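Local atomic coordinates of epidermin leader peptide processing serine protease EpiP (Staphylococcus aureus subsp. aureus, PDB entry 3QFH), a protein that is a subtilisin-like serine endopeptidase that probably cleaves the leader peptide from the precursor of the lantibiotic epidermin. Residues Val25-Lys28 against Thr32-Lys35; Val45-Ile48 against Val53-Ile56; Asn64-Tyr69 against Lys74-Thr79; Asn155-Thr160 against Leu213-Lys218. All coordinates share one frame; numbering follows the deposited sequence.

Contact 1: residues Val25-Lys28 against Thr32-Lys35; sequences VEYK and TFNK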
# COMPACT_ATOMS: atom_id res chain seq x y z
N VAL A 25 -18.49 11.55 -6.17
CA VAL A 25 -18.93 12.89 -5.80
C VAL A 25 -18.25 13.42 -4.56
O VAL A 25 -18.18 12.73 -3.53
CB VAL A 25 -20.47 12.90 -5.56
CG1 VAL A 25 -20.95 14.29 -5.19
CG2 VAL A 25 -21.22 12.42 -6.81
N GLU A 26 -17.74 14.65 -4.66
CA GLU A 26 -17.14 15.33 -3.53
C GLU A 26 -18.13 16.38 -3.08
O GLU A 26 -18.52 17.27 -3.85
CB GLU A 26 -15.77 15.93 -3.88
CG GLU A 26 -15.08 16.58 -2.69
CD GLU A 26 -13.58 16.82 -2.90
OE1 GLU A 26 -13.05 16.48 -3.99
OE2 GLU A 26 -12.94 17.32 -1.95
N TYR A 27 -18.57 16.27 -1.83
CA TYR A 27 -19.57 17.18 -1.29
C TYR A 27 -18.97 18.11 -0.23
O TYR A 27 -17.81 17.98 0.14
CB TYR A 27 -20.80 16.42 -0.79
CG TYR A 27 -20.57 15.28 0.19
CD1 TYR A 27 -20.62 15.50 1.56
CD2 TYR A 27 -20.38 13.98 -0.25
CE1 TYR A 27 -20.45 14.46 2.46
CE2 TYR A 27 -20.19 12.94 0.63
CZ TYR A 27 -20.24 13.18 1.99
OH TYR A 27 -20.06 12.14 2.88
N LYS A 28 -19.76 19.07 0.24
CA LYS A 28 -19.23 20.07 1.15
C LYS A 28 -19.54 19.89 2.63
O LYS A 28 -18.75 20.27 3.47
CB LYS A 28 -19.68 21.46 0.69
CG LYS A 28 -19.15 21.81 -0.70
CD LYS A 28 -19.46 23.24 -1.14
CE LYS A 28 -18.93 23.49 -2.55
NZ LYS A 28 -19.11 24.90 -3.02
N THR A 32 -25.93 18.85 4.99
CA THR A 32 -26.60 19.30 3.78
C THR A 32 -26.60 18.19 2.71
O THR A 32 -27.54 18.06 1.94
CB THR A 32 -25.97 20.58 3.20
OG1 THR A 32 -24.67 20.29 2.67
CG2 THR A 32 -25.86 21.67 4.28
N PHE A 33 -25.53 17.40 2.67
CA PHE A 33 -25.47 16.30 1.70
C PHE A 33 -26.54 15.25 2.00
O PHE A 33 -27.25 14.82 1.09
CB PHE A 33 -24.08 15.66 1.66
CG PHE A 33 -23.98 14.48 0.72
CD1 PHE A 33 -23.90 14.68 -0.65
CD2 PHE A 33 -23.97 13.18 1.20
CE1 PHE A 33 -23.83 13.62 -1.53
CE2 PHE A 33 -23.88 12.10 0.33
CZ PHE A 33 -23.81 12.33 -1.04
N ASN A 34 -26.67 14.85 3.26
CA ASN A 34 -27.68 13.85 3.63
C ASN A 34 -29.06 14.36 3.28
O ASN A 34 -29.89 13.61 2.78
CB ASN A 34 -27.64 13.52 5.13
CG ASN A 34 -26.40 12.75 5.53
OD1 ASN A 34 -25.70 12.17 4.70
ND2 ASN A 34 -26.12 12.76 6.83
N LYS A 35 -29.29 15.64 3.54
CA LYS A 35 -30.57 16.25 3.24
C LYS A 35 -30.84 16.21 1.74
O LYS A 35 -31.94 15.91 1.32
CB LYS A 35 -30.59 17.69 3.76
CG LYS A 35 -31.88 18.41 3.52
CD LYS A 35 -31.84 19.80 4.11
CE LYS A 35 -33.15 20.51 3.92
NZ LYS A 35 -33.07 21.90 4.45
O HOH W 1 -22.95 18.89 1.08
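The rings of Tyr27 and Phe33 lie face to face, their centroids 3.8 Å apart and their planes only 8° from parallel. The overlap is slightly shifted: Tyr27 CD2 sits over the middle of the phenylalanine ring, whereas Phe33 CG lies above the tyrosine ring nearer its rim. Two torsions bring the faces together. Tyr27 holds CG between its backbone N and carbonyl carbon (chi1 53°), turning the ring toward the helix, and Phe33 extends its own ring with CG opposite the backbone N (chi1 178°). The aliphatic part joins in where Phe33 CB rests 3.5 Å from Tyr27 CD1.

Polar links run round the stack. Water 1 lies 2.7 Å from Thr32 OG1 and accepts a weak bond from Lys28 N, spanning the mouth of the turn between strand 20-27 and helix 30-40. The phenol of Tyr27 probably hydrogen-bonds to the side chain of Asn47 on strand 43-48.

Ala54 and Ile56 of strand 53-59 touch the same aromatic cluster, in which helix 30-40 packs on the sheet of the region matching protease propeptides. Tyrosine suits its place because it offers a broad face to Phe33 and probably a hydroxyl to Asn47, while the purely hydrocarbon Phe33 needs no polar partner. The chemistry implies a junction held by dispersion between flat faces, with water and hydroxyl groups bonding at its margins.

Contact 2: residues Val45-Ile48 against Val53-Ile56; sequences VYNI and VAQI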
# COMPACT_ATOMS: atom_id res chain seq x y z
N VAL A 45 -24.04 4.53 -3.15
CA VAL A 45 -23.52 3.15 -3.02
C VAL A 45 -22.20 3.02 -2.20
O VAL A 45 -21.71 1.93 -1.95
CB VAL A 45 -23.38 2.48 -4.41
CG1 VAL A 45 -24.77 2.32 -5.09
CG2 VAL A 45 -22.45 3.26 -5.29
N TYR A 46 -21.61 4.15 -1.83
CA TYR A 46 -20.39 4.16 -1.01
C TYR A 46 -20.27 5.56 -0.43
O TYR A 46 -20.69 6.53 -1.07
CB TYR A 46 -19.15 3.82 -1.83
CG TYR A 46 -18.08 3.12 -1.02
CD1 TYR A 46 -18.23 1.78 -0.66
CD2 TYR A 46 -16.90 3.77 -0.66
CE1 TYR A 46 -17.27 1.12 0.07
CE2 TYR A 46 -15.90 3.09 0.08
CZ TYR A 46 -16.10 1.77 0.43
OH TYR A 46 -15.14 1.07 1.15
N ASN A 47 -19.73 5.68 0.76
CA ASN A 47 -19.64 6.99 1.40
C ASN A 47 -18.54 7.00 2.43
O ASN A 47 -18.36 6.02 3.13
CB ASN A 47 -20.99 7.35 2.04
CG ASN A 47 -21.04 8.79 2.55
OD1 ASN A 47 -20.34 9.68 2.06
ND2 ASN A 47 -21.89 9.03 3.53
N ILE A 48 -17.79 8.10 2.47
CA ILE A 48 -16.71 8.31 3.42
C ILE A 48 -16.95 9.70 4.06
O ILE A 48 -16.43 10.71 3.57
CB ILE A 48 -15.32 8.32 2.73
CG1 ILE A 48 -15.18 7.17 1.73
CG2 ILE A 48 -14.23 8.26 3.79
CD1 ILE A 48 -13.82 7.11 1.02
N VAL A 53 -16.75 12.47 0.59
CA VAL A 53 -16.85 11.84 -0.73
C VAL A 53 -17.81 10.66 -0.72
O VAL A 53 -17.92 9.92 0.27
CB VAL A 53 -15.47 11.42 -1.32
CG1 VAL A 53 -14.58 12.65 -1.53
CG2 VAL A 53 -14.76 10.40 -0.44
N ALA A 54 -18.56 10.52 -1.81
CA ALA A 54 -19.52 9.44 -1.94
C ALA A 54 -19.54 8.96 -3.37
O ALA A 54 -19.08 9.65 -4.28
CB ALA A 54 -20.91 9.90 -1.55
N GLN A 55 -20.04 7.75 -3.55
CA GLN A 55 -20.20 7.22 -4.88
C GLN A 55 -21.70 7.08 -5.02
O GLN A 55 -22.38 6.57 -4.13
CB GLN A 55 -19.50 5.88 -5.04
CG GLN A 55 -19.33 5.49 -6.49
CD GLN A 55 -18.59 4.18 -6.64
OE1 GLN A 55 -18.75 3.26 -5.82
NE2 GLN A 55 -17.79 4.06 -7.71
N ILE A 56 -22.21 7.55 -6.14
CA ILE A 56 -23.63 7.54 -6.38
C ILE A 56 -23.91 6.93 -7.75
O ILE A 56 -23.19 7.18 -8.72
CB ILE A 56 -24.18 8.98 -6.31
CG1 ILE A 56 -23.82 9.61 -4.96
CG2 ILE A 56 -25.70 9.00 -6.54
CD1 ILE A 56 -24.34 11.06 -4.78
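Two consecutive residues, Val45 and Tyr46, face the single residue Gln55, forming a classic beta bulge. Both of their amides turn to the same carbonyl: Val45 N bonds to Gln55 O at 2.8 Å, with the donor tilted 26° from the carbonyl plane, and Tyr46 N adds a weak bond to that oxygen. In return, Gln55 N donates to Tyr46 O at 2.8 Å.

Past the bulge the pairing is regular. Ile48 and Val53 form an antiparallel hydrogen-bonded pair in which Ile48 N reaches Val53 O at 2.9 Å and the return bond from Val53 N is weak. Asn47 and Ala54 are a non-hydrogen-bonded pair, and the small alanine leaves room for the rings of Tyr27 and Phe33 on its side of the sheet. The two strands make a beta hairpin at one margin of a sheet in which neighbouring strands of the propeptide-like region run antiparallel, with 43-48 outermost.

The other face carries Tyr46, Ile48, Val53 and Gln55. Ile48 and Val53 run side by side, CD1 of the isoleucine 3.7 Å from CG2 of the valine, and their branched chains suit the strand. Ile48 packs on Ser217 and Lys218 of helix 213-225, Val53 on Leu214 of that helix and on Val255 and Ala259 of helix 254-269. Gln55 runs extended as far as CD, with CG opposite its backbone N (chi1 -164°). Its CB meets Tyr46 CB at 3.8 Å, and Val45 CG2 lies 3.7 Å from Gln55 OE1, while Gln55 NE2 bonds to Thr79 and Glu212. The Tyr46 hydroxyl is hydrogen-bonded to Leu151 O.

Contact 3: residues Asn64-Tyr69 against Lys74-Thr79; sequences NALANY and KYINAT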
# COMPACT_ATOMS: atom_id res chain seq x y z
N ASN A 64 -25.83 15.50 -14.02
CA ASN A 64 -25.69 16.88 -14.47
C ASN A 64 -26.49 17.87 -13.64
O ASN A 64 -26.02 18.95 -13.35
CB ASN A 64 -25.98 16.99 -15.97
CG ASN A 64 -24.81 16.55 -16.81
OD1 ASN A 64 -24.86 15.55 -17.52
ND2 ASN A 64 -23.70 17.27 -16.70
N ALA A 65 -27.69 17.48 -13.24
CA ALA A 65 -28.51 18.33 -12.41
C ALA A 65 -27.86 18.46 -11.02
O ALA A 65 -27.88 19.53 -10.43
CB ALA A 65 -29.93 17.77 -12.28
N LEU A 66 -27.29 17.36 -10.52
CA LEU A 66 -26.66 17.36 -9.20
C LEU A 66 -25.46 18.32 -9.14
O LEU A 66 -25.19 18.91 -8.11
CB LEU A 66 -26.23 15.94 -8.81
CG LEU A 66 -25.63 15.77 -7.41
CD1 LEU A 66 -26.66 16.14 -6.35
CD2 LEU A 66 -25.12 14.36 -7.21
N ALA A 67 -24.75 18.46 -10.25
CA ALA A 67 -23.61 19.35 -10.34
C ALA A 67 -24.03 20.83 -10.20
O ALA A 67 -23.20 21.70 -9.95
CB ALA A 67 -22.89 19.13 -11.66
N ASN A 68 -25.33 21.12 -10.34
CA ASN A 68 -25.83 22.48 -10.19
C ASN A 68 -26.14 22.89 -8.74
O ASN A 68 -26.54 24.03 -8.50
CB ASN A 68 -27.05 22.68 -11.09
CG ASN A 68 -26.71 22.56 -12.58
OD1 ASN A 68 -25.57 22.80 -12.98
ND2 ASN A 68 -27.70 22.20 -13.39
N TYR A 69 -26.00 21.96 -7.79
CA TYR A 69 -26.23 22.28 -6.38
C TYR A 69 -24.93 22.79 -5.78
O TYR A 69 -24.23 22.08 -5.07
CB TYR A 69 -26.82 21.10 -5.62
CG TYR A 69 -28.26 20.89 -5.96
CD1 TYR A 69 -29.27 21.45 -5.16
CD2 TYR A 69 -28.64 20.22 -7.12
CE1 TYR A 69 -30.61 21.30 -5.48
CE2 TYR A 69 -29.99 20.07 -7.46
CZ TYR A 69 -30.96 20.62 -6.63
OH TYR A 69 -32.29 20.48 -6.94
N LYS A 74 -19.17 19.89 -4.53
CA LYS A 74 -17.92 20.51 -4.92
C LYS A 74 -17.51 19.97 -6.31
O LYS A 74 -17.30 20.76 -7.22
CB LYS A 74 -16.85 20.28 -3.84
CG LYS A 74 -15.51 21.01 -4.04
CD LYS A 74 -14.63 20.88 -2.77
CE LYS A 74 -13.18 21.32 -2.98
NZ LYS A 74 -13.02 22.71 -3.46
N TYR A 75 -17.43 18.65 -6.46
CA TYR A 75 -17.07 18.02 -7.73
C TYR A 75 -17.80 16.71 -7.97
O TYR A 75 -18.17 16.01 -7.03
CB TYR A 75 -15.58 17.68 -7.81
CG TYR A 75 -14.65 18.83 -7.66
CD1 TYR A 75 -14.56 19.80 -8.64
CD2 TYR A 75 -13.81 18.93 -6.55
CE1 TYR A 75 -13.71 20.87 -8.52
CE2 TYR A 75 -12.94 19.99 -6.42
CZ TYR A 75 -12.90 20.96 -7.41
OH TYR A 75 -12.04 22.02 -7.31
N ILE A 76 -17.94 16.37 -9.24
CA ILE A 76 -18.52 15.12 -9.66
C ILE A 76 -17.79 14.67 -10.91
O ILE A 76 -17.52 15.48 -11.80
CB ILE A 76 -20.05 15.21 -10.01
CG1 ILE A 76 -20.87 15.72 -8.84
CG2 ILE A 76 -20.60 13.84 -10.42
CD1 ILE A 76 -22.38 15.86 -9.16
N ASN A 77 -17.42 13.39 -10.96
CA ASN A 77 -16.87 12.78 -12.17
C ASN A 77 -17.28 11.31 -12.21
O ASN A 77 -17.57 10.71 -11.17
CB ASN A 77 -15.35 12.95 -12.33
CG ASN A 77 -14.54 12.36 -11.18
OD1 ASN A 77 -14.03 13.10 -10.35
ND2 ASN A 77 -14.41 11.03 -11.13
N ALA A 78 -17.34 10.76 -13.41
CA ALA A 78 -17.66 9.36 -13.58
C ALA A 78 -16.53 8.61 -12.95
O ALA A 78 -15.38 8.99 -13.11
CB ALA A 78 -17.77 9.02 -15.06
N THR A 79 -16.84 7.55 -12.20
CA THR A 79 -15.81 6.73 -11.59
C THR A 79 -15.15 5.94 -12.72
O THR A 79 -15.86 5.39 -13.57
CB THR A 79 -16.42 5.72 -10.61
OG1 THR A 79 -17.36 6.39 -9.76
CG2 THR A 79 -15.33 5.04 -9.78
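A type I beta turn runs from Leu66 to Tyr69, and the backbones come nearest at Ala67 and Ile76, whose CA atoms are 6.7 Å apart. This is helix-on-sheet packing within the propeptide-like region, whose beta-alpha-beta-beta-alpha-beta order is that of the ferredoxin-like fold, as in the propeptides of subtilisins; strand 73-78 pairs antiparallel with strand 20-27. Near its start Lys74 and Tyr75 both face Glu26, making a classic beta bulge.

The side-chain contact is wholly apolar and depends on one methyl group. Ile76 points toward the helix, and its CG1 branch, opposite the carbonyl carbon (chi1 -58°), carries CD1 out to the end of an extended chain. That methyl meets the side chain of Leu66, which crosses it at about a right angle: Leu66 CG and CD2 are both 3.7 Å from Ile76 CD1. Leucine suits its place because one arm of its fork, CD2, together with CG, lies against the methyl, and it touches Leu42 as well. Isoleucine suits the strand, its longer arm spanning the distance to Leu66.

Around them, Tyr23 and Val25 of strand 20-27 also pack against Ile76, and Phe249 touches Ala67. The short alanine side chain lets the backbone here come close to the strand: Ala67 CB stands 4.1 Å from Ile76 CD1, and Ile76 CD1 lies 3.7 Å from Ala67 N.

Contact 4: residues Asn155-Thr160 against Leu213-Lys218; sequences NGFRGT and LLWVSK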
# COMPACT_ATOMS: atom_id res chain seq x y z
N ASN A 155 -22.07 -6.61 -3.04
CA ASN A 155 -22.06 -6.77 -4.50
C ASN A 155 -20.79 -6.33 -5.18
O ASN A 155 -20.71 -6.33 -6.40
CB ASN A 155 -23.28 -6.12 -5.15
CG ASN A 155 -24.56 -6.83 -4.81
OD1 ASN A 155 -24.59 -8.06 -4.70
ND2 ASN A 155 -25.63 -6.07 -4.64
N GLY A 156 -19.78 -5.98 -4.38
CA GLY A 156 -18.45 -5.62 -4.89
C GLY A 156 -18.28 -4.63 -6.02
O GLY A 156 -19.04 -3.69 -6.16
N PHE A 157 -17.26 -4.85 -6.85
CA PHE A 157 -16.92 -3.90 -7.91
C PHE A 157 -18.10 -3.64 -8.85
O PHE A 157 -18.62 -4.56 -9.48
CB PHE A 157 -15.68 -4.37 -8.67
CG PHE A 157 -15.12 -3.36 -9.65
CD1 PHE A 157 -14.47 -2.21 -9.19
CD2 PHE A 157 -15.20 -3.57 -11.02
CE1 PHE A 157 -13.94 -1.28 -10.08
CE2 PHE A 157 -14.66 -2.64 -11.93
CZ PHE A 157 -14.03 -1.49 -11.45
N ARG A 158 -18.54 -2.39 -8.88
CA ARG A 158 -19.66 -1.96 -9.73
C ARG A 158 -20.85 -2.89 -9.66
O ARG A 158 -21.53 -3.10 -10.66
CB ARG A 158 -19.18 -1.84 -11.17
CG ARG A 158 -17.96 -0.96 -11.36
CD ARG A 158 -18.26 0.51 -11.11
NE ARG A 158 -17.02 1.27 -10.92
CZ ARG A 158 -16.20 1.65 -11.90
NH1 ARG A 158 -16.45 1.37 -13.16
NH2 ARG A 158 -15.10 2.32 -11.59
N GLY A 159 -21.10 -3.47 -8.50
CA GLY A 159 -22.21 -4.41 -8.32
C GLY A 159 -22.14 -5.71 -9.12
O GLY A 159 -23.12 -6.44 -9.18
N THR A 160 -20.97 -6.01 -9.70
CA THR A 160 -20.79 -7.20 -10.54
C THR A 160 -20.26 -8.46 -9.83
O THR A 160 -19.79 -9.37 -10.50
CB THR A 160 -19.82 -6.93 -11.73
OG1 THR A 160 -18.48 -6.78 -11.25
CG2 THR A 160 -20.24 -5.70 -12.51
N LEU A 213 -10.61 3.23 -5.93
CA LEU A 213 -9.75 4.09 -5.12
C LEU A 213 -10.51 4.63 -3.91
O LEU A 213 -9.92 4.90 -2.88
CB LEU A 213 -9.12 5.23 -5.94
CG LEU A 213 -8.02 4.82 -6.93
CD1 LEU A 213 -7.51 6.03 -7.70
CD2 LEU A 213 -6.87 4.14 -6.23
N LEU A 214 -11.83 4.77 -4.03
CA LEU A 214 -12.64 5.19 -2.91
C LEU A 214 -12.63 4.16 -1.78
O LEU A 214 -12.73 4.55 -0.62
CB LEU A 214 -14.07 5.48 -3.33
CG LEU A 214 -14.24 6.72 -4.22
CD1 LEU A 214 -15.71 6.86 -4.63
CD2 LEU A 214 -13.77 7.97 -3.53
N TRP A 215 -12.53 2.87 -2.10
CA TRP A 215 -12.49 1.84 -1.04
C TRP A 215 -11.17 1.94 -0.32
O TRP A 215 -11.10 1.84 0.92
CB TRP A 215 -12.68 0.41 -1.57
CG TRP A 215 -13.85 0.15 -2.48
CD1 TRP A 215 -14.95 0.92 -2.65
CD2 TRP A 215 -14.08 -1.05 -3.25
NE1 TRP A 215 -15.82 0.33 -3.54
CE2 TRP A 215 -15.32 -0.89 -3.91
CE3 TRP A 215 -13.36 -2.21 -3.45
CZ2 TRP A 215 -15.84 -1.85 -4.77
CZ3 TRP A 215 -13.87 -3.18 -4.31
CH2 TRP A 215 -15.11 -2.99 -4.96
N VAL A 216 -10.11 2.16 -1.09
CA VAL A 216 -8.77 2.32 -0.54
C VAL A 216 -8.73 3.52 0.42
O VAL A 216 -8.16 3.41 1.50
CB VAL A 216 -7.72 2.53 -1.63
CG1 VAL A 216 -6.33 2.80 -0.99
CG2 VAL A 216 -7.65 1.29 -2.58
N SER A 217 -9.35 4.63 0.00
CA SER A 217 -9.40 5.83 0.81
C SER A 217 -10.13 5.57 2.10
O SER A 217 -9.67 5.98 3.16
CB SER A 217 -10.04 6.98 0.04
OG SER A 217 -9.26 7.28 -1.11
N LYS A 218 -11.25 4.86 2.04
CA LYS A 218 -11.99 4.57 3.26
C LYS A 218 -11.18 3.63 4.17
O LYS A 218 -11.23 3.74 5.38
CB LYS A 218 -13.36 3.99 2.93
CG LYS A 218 -14.28 3.92 4.13
CD LYS A 218 -15.65 3.40 3.73
CE LYS A 218 -16.62 3.43 4.89
NZ LYS A 218 -17.95 2.96 4.45
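Trp215 meets the loop with the far corner of its indole. Its CH2 atom is 3.4 Å from Phe157 N, which lies in the indole plane at the ring's edge, and 3.7 Å from Gly156 C. Phe157 CB adds an apolar touch, 4.0 Å from Trp215 CH2. The indole is thus inserted edge-on against a peptide group, a reach that suits tryptophan, since the two backbones stay 10.0 Å apart at their nearest CA atoms.

Behind this first shell the loop folds back on itself. Phe157 N donates to Glu161 OE1, orienting that peptide. Phe157 O takes bonds from both Thr160 N and Thr160 OG1, arriving from opposite faces of the carbonyl plane, each at 2.8 Å from Phe157 O. Glycine suits position 156, where phi is positive (48°). Arg158 lays CG over the centre of the Phe157 ring and its guanidinium against Phe157 CZ, while its NE forms a salt bridge with Glu212.

Farther out, Tyr46 of strand 43-48 meets the Trp215 ring at about 45°, and Pro153 touches the indole too. The contact therefore joins a loop after strand 149-150 to the first turns of helix 213-225, which packs in turn against helix 254-269 within the subtilase domain.

How the contacts relate
From the N terminus, contact 1 closes the tight turn between strand 20-27 and helix 30-40, contact 2 closes the hairpin of strands 43-48 and 53-59, and contact 3 closes the return from helix 60-66 to strand 73-78. These three follow in series without nesting or crossing and share one sheet, whose propeptide-like strands are antiparallel and in which strand 20-27 lies between 53-59 and 73-78. Contact 4 comes later, spanning 52 intervening residues of the subtilase part. It nevertheless touches contact 2, where Tyr46 and Ile48 pack on helix 213-225, and contact 3, through Thr79 and Arg158. The propeptide-like sheet is thereby tied to the protease part of the same chain.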